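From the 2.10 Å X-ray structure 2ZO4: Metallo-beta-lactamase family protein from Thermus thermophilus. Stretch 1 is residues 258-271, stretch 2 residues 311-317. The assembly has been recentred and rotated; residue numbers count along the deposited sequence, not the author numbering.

Stretch 1 258-271: LLALLDGPKTAWEL
Stretch 2 (311-317) PYRYFRR

What sets the register between the two stretches? A single antiparallel bridge pairs Lys266 with Tyr314, their CA atoms 5.3 Å apart. Both residues are extended, with phi/psi of -141/152° at Lys266 and -92/147° at Tyr314, so each presents its NH and CO to the other: Lys266 N donates to Tyr314 O at 2.9 Å, and Tyr314 N to Lys266 O at 2.7 Å. The chains run in opposite directions, bringing the CA of Pro265 within 4.6 Å of the CA of Phe315 and the CA of Thr267 equally near the CA of Arg313. CA-H...O contacts supplement the pair, from Pro265 CA to Tyr314 O at 3.2 Å and from Arg313 CA to Lys266 O at 3.4 Å.

How does Arg316, the residue with the most covered surface, engage the end of the first helix? Its CB points toward stretch 1, and chi angles of -162°, -154°, -43° and 127° bring the guanidinium to the carbonyls there. Arg316 NE donates to Leu259 O at 2.8 Å with a nearly straight angle of 165°; Arg316 NH2 adds a weak bond to Leu259 O at 3.4 Å. Leu262 O lies over one face of the guanidinium, 3.3 Å from Arg316 NH2, a poor angle for a hydrogen bond. Instead, a water donates to Leu262 O at 2.5 Å and accepts from Arg316 N at 2.8 Å, joining the two backbones.

What does Arg313 hold at the other end? With chi angles of -60°, -166°, 69° and 89°, its side chain starts sideways but its end comes nearer. Arg313 NH2 donates to Pro265 O at 2.9 Å, near the guanidinium plane, and forms a salt bridge with Glu270 OE1 at 3.2 Å. That same carboxylate oxygen, Glu270 OE1, accepts from Thr267 N at 3.2 Å, while Glu270 N gives a weak capping bond to Thr267 OG1 at 3.3 Å. The salt bridge therefore ties Arg313 to the start of the second helix, which begins at Ala268. Thr267, with chi1 at 72°, also sets its CG2 3.5 Å from Arg313 NH1.

Where does Tyr314 add apolar contact to its backbone pairing? Leu262, with chi1 -71° and chi2 172°, points its CB toward stretch 2 and brings CD2 to 4.3 Å from Tyr314 CB. The Tyr314 ring, at chi1 -71° and chi2 -104°, has Lys266 O at its edge.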

ATOM      1  N   LEU A 258     -17.657  -4.209 -14.138  1.00 15.56           N
ATOM      2  CA  LEU A 258     -18.340  -3.036 -13.597  1.00 15.52           C
ATOM      3  C   LEU A 258     -19.301  -2.422 -14.621  1.00 15.83           C
ATOM      4  O   LEU A 258     -20.427  -2.056 -14.281  1.00 15.61           O
ATOM      5  CB  LEU A 258     -17.325  -1.997 -13.097  1.00 15.46           C
ATOM      6  CG  LEU A 258     -17.816  -0.663 -12.521  1.00 15.30           C
ATOM      7  CD1 LEU A 258     -18.846  -0.850 -11.414  1.00 14.48           C
ATOM      8  CD2 LEU A 258     -16.632   0.151 -12.012  1.00 15.09           C
ATOM      9  N   LEU A 259     -18.847  -2.313 -15.868  1.00 16.29           N
ATOM     10  CA  LEU A 259     -19.688  -1.822 -16.964  1.00 16.98           C
ATOM     11  C   LEU A 259     -20.972  -2.644 -17.124  1.00 17.49           C
ATOM     12  O   LEU A 259     -22.043  -2.084 -17.349  1.00 17.88           O
ATOM     13  CB  LEU A 259     -18.900  -1.787 -18.279  1.00 16.68           C
ATOM     14  CG  LEU A 259     -17.862  -0.666 -18.413  1.00 16.55           C
ATOM     15  CD1 LEU A 259     -16.957  -0.888 -19.615  1.00 16.67           C
ATOM     16  CD2 LEU A 259     -18.534   0.702 -18.487  1.00 16.64           C
ATOM     17  N   ALA A 260     -20.852  -3.963 -16.983  1.00 18.08           N
ATOM     18  CA  ALA A 260     -21.984  -4.883 -17.080  1.00 18.92           C
ATOM     19  C   ALA A 260     -22.976  -4.696 -15.931  1.00 19.53           C
ATOM     20  O   ALA A 260     -24.186  -4.831 -16.122  1.00 19.87           O
ATOM     21  CB  ALA A 260     -21.493  -6.324 -17.136  1.00 18.80           C
ATOM     22  N   LEU A 261     -22.458  -4.372 -14.746  1.00 20.13           N
ATOM     23  CA  LEU A 261     -23.286  -4.118 -13.562  1.00 20.70           C
ATOM     24  C   LEU A 261     -24.125  -2.839 -13.665  1.00 21.22           C
ATOM     25  O   LEU A 261     -25.078  -2.651 -12.905  1.00 21.21           O
ATOM     26  CB  LEU A 261     -22.420  -4.074 -12.298  1.00 20.68           C
ATOM     27  CG  LEU A 261     -21.784  -5.383 -11.819  1.00 20.72           C
ATOM     28  CD1 LEU A 261     -20.798  -5.104 -10.704  1.00 21.51           C
ATOM     29  CD2 LEU A 261     -22.837  -6.397 -11.374  1.00 20.23           C
ATOM     30  N   LEU A 262     -23.767  -1.968 -14.604  1.00 21.67           N
ATOM     31  CA  LEU A 262     -24.499  -0.728 -14.805  1.00 22.16           C
ATOM     32  C   LEU A 262     -25.632  -0.883 -15.826  1.00 22.81           C
ATOM     33  O   LEU A 262     -25.732  -0.115 -16.785  1.00 22.81           O
ATOM     34  CB  LEU A 262     -23.545   0.411 -15.185  1.00 21.94           C
ATOM     35  CG  LEU A 262     -22.615   0.948 -14.088  1.00 21.52           C
ATOM     36  CD1 LEU A 262     -21.615   1.916 -14.679  1.00 20.24           C
ATOM     37  CD2 LEU A 262     -23.398   1.612 -12.954  1.00 20.96           C
ATOM     38  N   ASP A 263     -26.484  -1.885 -15.597  1.00 23.68           N
ATOM     39  CA  ASP A 263     -27.713  -2.084 -16.379  1.00 24.32           C
ATOM     40  C   ASP A 263     -28.731  -0.970 -16.115  1.00 24.18           C
ATOM     41  O   ASP A 263     -29.707  -0.814 -16.852  1.00 24.56           O
ATOM     42  CB  ASP A 263     -28.324  -3.473 -16.112  1.00 24.62           C
ATOM     43  CG  ASP A 263     -28.141  -3.934 -14.673  1.00 26.25           C
ATOM     44  OD1 ASP A 263     -28.897  -3.480 -13.784  1.00 27.91           O
ATOM     45  OD2 ASP A 263     -27.242  -4.770 -14.431  1.00 28.45           O
ATOM     46  N   GLY A 264     -28.485  -0.205 -15.053  1.00 23.81           N
ATOM     47  CA  GLY A 264     -29.211   1.025 -14.752  1.00 23.04           C
ATOM     48  C   GLY A 264     -28.375   1.884 -13.815  1.00 22.47           C
ATOM     49  O   GLY A 264     -27.305   1.449 -13.384  1.00 22.68           O
ATOM     50  N   PRO A 265     -28.849   3.108 -13.502  1.00 21.87           N
ATOM     51  CA  PRO A 265     -28.149   4.014 -12.583  1.00 21.19           C
ATOM     52  C   PRO A 265     -27.953   3.407 -11.192  1.00 20.51           C
ATOM     53  O   PRO A 265     -28.920   2.958 -10.568  1.00 20.27           O
ATOM     54  CB  PRO A 265     -29.077   5.233 -12.515  1.00 21.38           C
ATOM     55  CG  PRO A 265     -29.874   5.176 -13.773  1.00 21.58           C
ATOM     56  CD  PRO A 265     -30.089   3.716 -14.022  1.00 21.91           C
ATOM     57  N   LYS A 266     -26.704   3.390 -10.726  1.00 19.61           N
ATOM     58  CA  LYS A 266     -26.348   2.775  -9.444  1.00 19.09           C
ATOM     59  C   LYS A 266     -25.293   3.580  -8.682  1.00 18.37           C
ATOM     60  O   LYS A 266     -24.476   4.282  -9.283  1.00 18.00           O
ATOM     61  CB  LYS A 266     -25.851   1.339  -9.654  1.00 19.08           C
ATOM     62  CG  LYS A 266     -26.927   0.353 -10.099  1.00 19.61           C
ATOM     63  CD  LYS A 266     -26.386  -1.059 -10.163  1.00 20.06           C
ATOM     64  CE  LYS A 266     -27.441  -2.037 -10.654  1.00 22.27           C
ATOM     65  NZ  LYS A 266     -26.877  -3.422 -10.747  1.00 23.06           N
ATOM     66  N   THR A 267     -25.316   3.463  -7.357  1.00 17.56           N
ATOM     67  CA  THR A 267     -24.339   4.123  -6.497  1.00 16.95           C
ATOM     68  C   THR A 267     -23.113   3.230  -6.330  1.00 16.66           C
ATOM     69  O   THR A 267     -23.200   2.015  -6.506  1.00 16.28           O
ATOM     70  CB  THR A 267     -24.916   4.414  -5.100  1.00 16.97           C
ATOM     71  OG1 THR A 267     -25.044   3.182  -4.375  1.00 16.82           O
ATOM     72  CG2 THR A 267     -26.283   5.094  -5.200  1.00 16.73           C
ATOM     73  N   ALA A 268     -21.982   3.832  -5.969  1.00 16.64           N
ATOM     74  CA  ALA A 268     -20.747   3.081  -5.724  1.00 16.68           C
ATOM     75  C   ALA A 268     -20.894   2.044  -4.603  1.00 16.86           C
ATOM     76  O   ALA A 268     -20.266   0.986  -4.646  1.00 17.04           O
ATOM     77  CB  ALA A 268     -19.600   4.027  -5.430  1.00 16.42           C
ATOM     78  N   TRP A 269     -21.724   2.342  -3.607  1.00 17.19           N
ATOM     79  CA  TRP A 269     -21.947   1.405  -2.509  1.00 17.80           C
ATOM     80  C   TRP A 269     -22.622   0.112  -2.969  1.00 17.92           C
ATOM     81  O   TRP A 269     -22.132  -0.977  -2.672  1.00 17.92           O
ATOM     82  CB  TRP A 269     -22.740   2.046  -1.370  1.00 18.23           C
ATOM     83  CG  TRP A 269     -23.149   1.042  -0.329  1.00 18.63           C
ATOM     84  CD1 TRP A 269     -24.392   0.506  -0.149  1.00 18.97           C
ATOM     85  CD2 TRP A 269     -22.303   0.434   0.658  1.00 19.38           C
ATOM     86  NE1 TRP A 269     -24.376  -0.392   0.893  1.00 18.86           N
ATOM     87  CE2 TRP A 269     -23.107  -0.458   1.404  1.00 19.21           C
ATOM     88  CE3 TRP A 269     -20.944   0.557   0.982  1.00 19.45           C
ATOM     89  CZ2 TRP A 269     -22.601  -1.215   2.465  1.00 19.18           C
ATOM     90  CZ3 TRP A 269     -20.440  -0.202   2.036  1.00 19.47           C
ATOM     91  CH2 TRP A 269     -21.271  -1.077   2.765  1.00 19.04           C
ATOM     92  N   GLU A 270     -23.737   0.230  -3.687  1.00 18.08           N
ATOM     93  CA  GLU A 270     -24.459  -0.956  -4.160  1.00 18.68           C
ATOM     94  C   GLU A 270     -23.653  -1.748  -5.192  1.00 18.70           C
ATOM     95  O   GLU A 270     -23.704  -2.981  -5.215  1.00 18.68           O
ATOM     96  CB  GLU A 270     -25.860  -0.599  -4.683  1.00 18.67           C
ATOM     97  CG  GLU A 270     -25.916   0.130  -6.017  1.00 19.27           C
ATOM     98  CD  GLU A 270     -27.341   0.378  -6.478  1.00 19.69           C
ATOM     99  OE1 GLU A 270     -27.760   1.554  -6.494  1.00 19.57           O
ATOM    100  OE2 GLU A 270     -28.044  -0.607  -6.814  1.00 22.21           O
ATOM    101  N   LEU A 271     -22.903  -1.031  -6.026  1.00 18.81           N
ATOM    102  CA  LEU A 271     -22.015  -1.652  -7.011  1.00 19.26           C
ATOM    103  C   LEU A 271     -20.900  -2.472  -6.358  1.00 19.55           C
ATOM    104  O   LEU A 271     -20.546  -3.547  -6.849  1.00 19.48           O
ATOM    105  CB  LEU A 271     -21.414  -0.586  -7.936  1.00 18.98           C
ATOM    106  CG  LEU A 271     -22.360   0.034  -8.965  1.00 18.80           C
ATOM    107  CD1 LEU A 271     -21.739   1.290  -9.556  1.00 18.35           C
ATOM    108  CD2 LEU A 271     -22.715  -0.973 -10.061  1.00 18.72           C
ATOM    109  N   PRO A 311     -26.756  13.101  -4.556  1.00 16.50           N
ATOM    110  CA  PRO A 311     -26.104  11.792  -4.377  1.00 16.27           C
ATOM    111  C   PRO A 311     -25.746  11.126  -5.700  1.00 16.12           C
ATOM    112  O   PRO A 311     -26.599  10.999  -6.582  1.00 15.90           O
ATOM    113  CB  PRO A 311     -27.169  10.965  -3.642  1.00 16.48           C
ATOM    114  CG  PRO A 311     -28.013  11.966  -2.958  1.00 16.33           C
ATOM    115  CD  PRO A 311     -28.067  13.143  -3.882  1.00 16.41           C
ATOM    116  N   TYR A 312     -24.491  10.698  -5.823  1.00 15.80           N
ATOM    117  CA  TYR A 312     -23.972  10.193  -7.088  1.00 15.61           C
ATOM    118  C   TYR A 312     -24.551   8.835  -7.469  1.00 15.36           C
ATOM    119  O   TYR A 312     -24.490   7.878  -6.696  1.00 15.52           O
ATOM    120  CB  TYR A 312     -22.439  10.122  -7.067  1.00 15.60           C
ATOM    121  CG  TYR A 312     -21.746  11.441  -6.789  1.00 15.87           C
ATOM    122  CD1 TYR A 312     -21.012  11.622  -5.623  1.00 15.51           C
ATOM    123  CD2 TYR A 312     -21.824  12.505  -7.693  1.00 16.35           C
ATOM    124  CE1 TYR A 312     -20.366  12.820  -5.358  1.00 16.06           C
ATOM    125  CE2 TYR A 312     -21.184  13.713  -7.434  1.00 16.07           C
ATOM    126  CZ  TYR A 312     -20.457  13.859  -6.263  1.00 15.92           C
ATOM    127  OH  TYR A 312     -19.818  15.037  -5.985  1.00 16.53           O
ATOM    128  N   ARG A 313     -25.124   8.778  -8.665  1.00 14.95           N
ATOM    129  CA  ARG A 313     -25.571   7.535  -9.275  1.00 14.94           C
ATOM    130  C   ARG A 313     -24.901   7.468 -10.642  1.00 14.47           C
ATOM    131  O   ARG A 313     -25.041   8.386 -11.451  1.00 14.34           O
ATOM    132  CB  ARG A 313     -27.106   7.492  -9.407  1.00 14.81           C
ATOM    133  CG  ARG A 313     -27.861   7.597  -8.078  1.00 15.39           C
ATOM    134  CD  ARG A 313     -29.346   7.204  -8.207  1.00 16.35           C
ATOM    135  NE  ARG A 313     -29.529   5.770  -8.458  1.00 18.54           N
ATOM    136  CZ  ARG A 313     -29.648   4.840  -7.512  1.00 20.02           C
ATOM    137  NH1 ARG A 313     -29.606   5.170  -6.227  1.00 20.39           N
ATOM    138  NH2 ARG A 313     -29.802   3.565  -7.854  1.00 20.56           N
ATOM    139  N   TYR A 314     -24.143   6.401 -10.873  1.00 14.11           N
ATOM    140  CA  TYR A 314     -23.400   6.226 -12.120  1.00 13.87           C
ATOM    141  C   TYR A 314     -24.210   5.436 -13.148  1.00 14.04           C
ATOM    142  O   TYR A 314     -24.995   4.559 -12.790  1.00 13.85           O
ATOM    143  CB  TYR A 314     -22.058   5.530 -11.854  1.00 13.49           C
ATOM    144  CG  TYR A 314     -21.027   6.384 -11.139  1.00 12.54           C
ATOM    145  CD1 TYR A 314     -19.955   6.939 -11.838  1.00 11.84           C
ATOM    146  CD2 TYR A 314     -21.119   6.629  -9.765  1.00 12.33           C
ATOM    147  CE1 TYR A 314     -18.999   7.722 -11.193  1.00 11.55           C
ATOM    148  CE2 TYR A 314     -20.172   7.418  -9.106  1.00 11.92           C
ATOM    149  CZ  TYR A 314     -19.111   7.957  -9.830  1.00 12.58           C
ATOM    150  OH  TYR A 314     -18.165   8.731  -9.196  1.00 12.33           O
ATOM    151  N   PHE A 315     -24.016   5.753 -14.425  1.00 14.39           N
ATOM    152  CA  PHE A 315     -24.690   5.040 -15.512  1.00 14.92           C
ATOM    153  C   PHE A 315     -23.737   4.786 -16.674  1.00 15.59           C
ATOM    154  O   PHE A 315     -22.783   5.537 -16.882  1.00 15.43           O
ATOM    155  CB  PHE A 315     -25.923   5.816 -15.995  1.00 14.63           C
ATOM    156  CG  PHE A 315     -25.633   7.243 -16.366  1.00 14.41           C
ATOM    157  CD1 PHE A 315     -25.810   8.266 -15.439  1.00 14.11           C
ATOM    158  CD2 PHE A 315     -25.177   7.568 -17.640  1.00 13.96           C
ATOM    159  CE1 PHE A 315     -25.534   9.593 -15.779  1.00 14.60           C
ATOM    160  CE2 PHE A 315     -24.900   8.890 -17.988  1.00 13.87           C
ATOM    161  CZ  PHE A 315     -25.076   9.902 -17.055  1.00 13.66           C
ATOM    162  N   ARG A 316     -24.002   3.723 -17.424  1.00 16.41           N
ATOM    163  CA  ARG A 316     -23.221   3.389 -18.606  1.00 17.49           C
ATOM    164  C   ARG A 316     -23.805   4.118 -19.811  1.00 17.69           C
ATOM    165  O   ARG A 316     -25.009   4.030 -20.070  1.00 18.00           O
ATOM    166  CB  ARG A 316     -23.262   1.879 -18.853  1.00 17.64           C
ATOM    167  CG  ARG A 316     -22.168   1.359 -19.773  1.00 19.20           C
ATOM    168  CD  ARG A 316     -22.565   0.063 -20.492  1.00 22.70           C
ATOM    169  NE  ARG A 316     -23.243  -0.904 -19.624  1.00 24.59           N
ATOM    170  CZ  ARG A 316     -24.421  -1.465 -19.892  1.00 25.91           C
ATOM    171  NH1 ARG A 316     -25.066  -1.178 -21.015  1.00 26.28           N
ATOM    172  NH2 ARG A 316     -24.951  -2.333 -19.039  1.00 26.47           N
ATOM    173  N   ARG A 317     -22.955   4.839 -20.538  1.00 17.78           N
ATOM    174  CA  ARG A 317     -23.365   5.504 -21.775  1.00 17.78           C
ATOM    175  C   ARG A 317     -23.563   4.469 -22.879  1.00 18.16           C
ATOM    176  O   ARG A 317     -22.771   3.524 -22.988  1.00 18.77           O
ATOM    177  CB  ARG A 317     -22.316   6.519 -22.226  1.00 17.59           C
ATOM    178  CG  ARG A 317     -22.035   7.632 -21.240  1.00 16.87           C
ATOM    179  CD  ARG A 317     -21.351   8.798 -21.929  1.00 15.79           C
ATOM    180  NE  ARG A 317     -20.757   9.728 -20.970  1.00 16.66           N
ATOM    181  CZ  ARG A 317     -21.429  10.662 -20.303  1.00 15.94           C
ATOM    182  NH1 ARG A 317     -22.739  10.810 -20.476  1.00 15.19           N
ATOM    183  NH2 ARG A 317     -20.785  11.458 -19.460  1.00 16.52           N
TER
HETATM  184  O   HOH W   1     -26.371   2.323 -16.843  1.00 21.71           O
HETATM  185  O   HOH W   2     -22.053   6.658  -6.339  1.00 11.87           O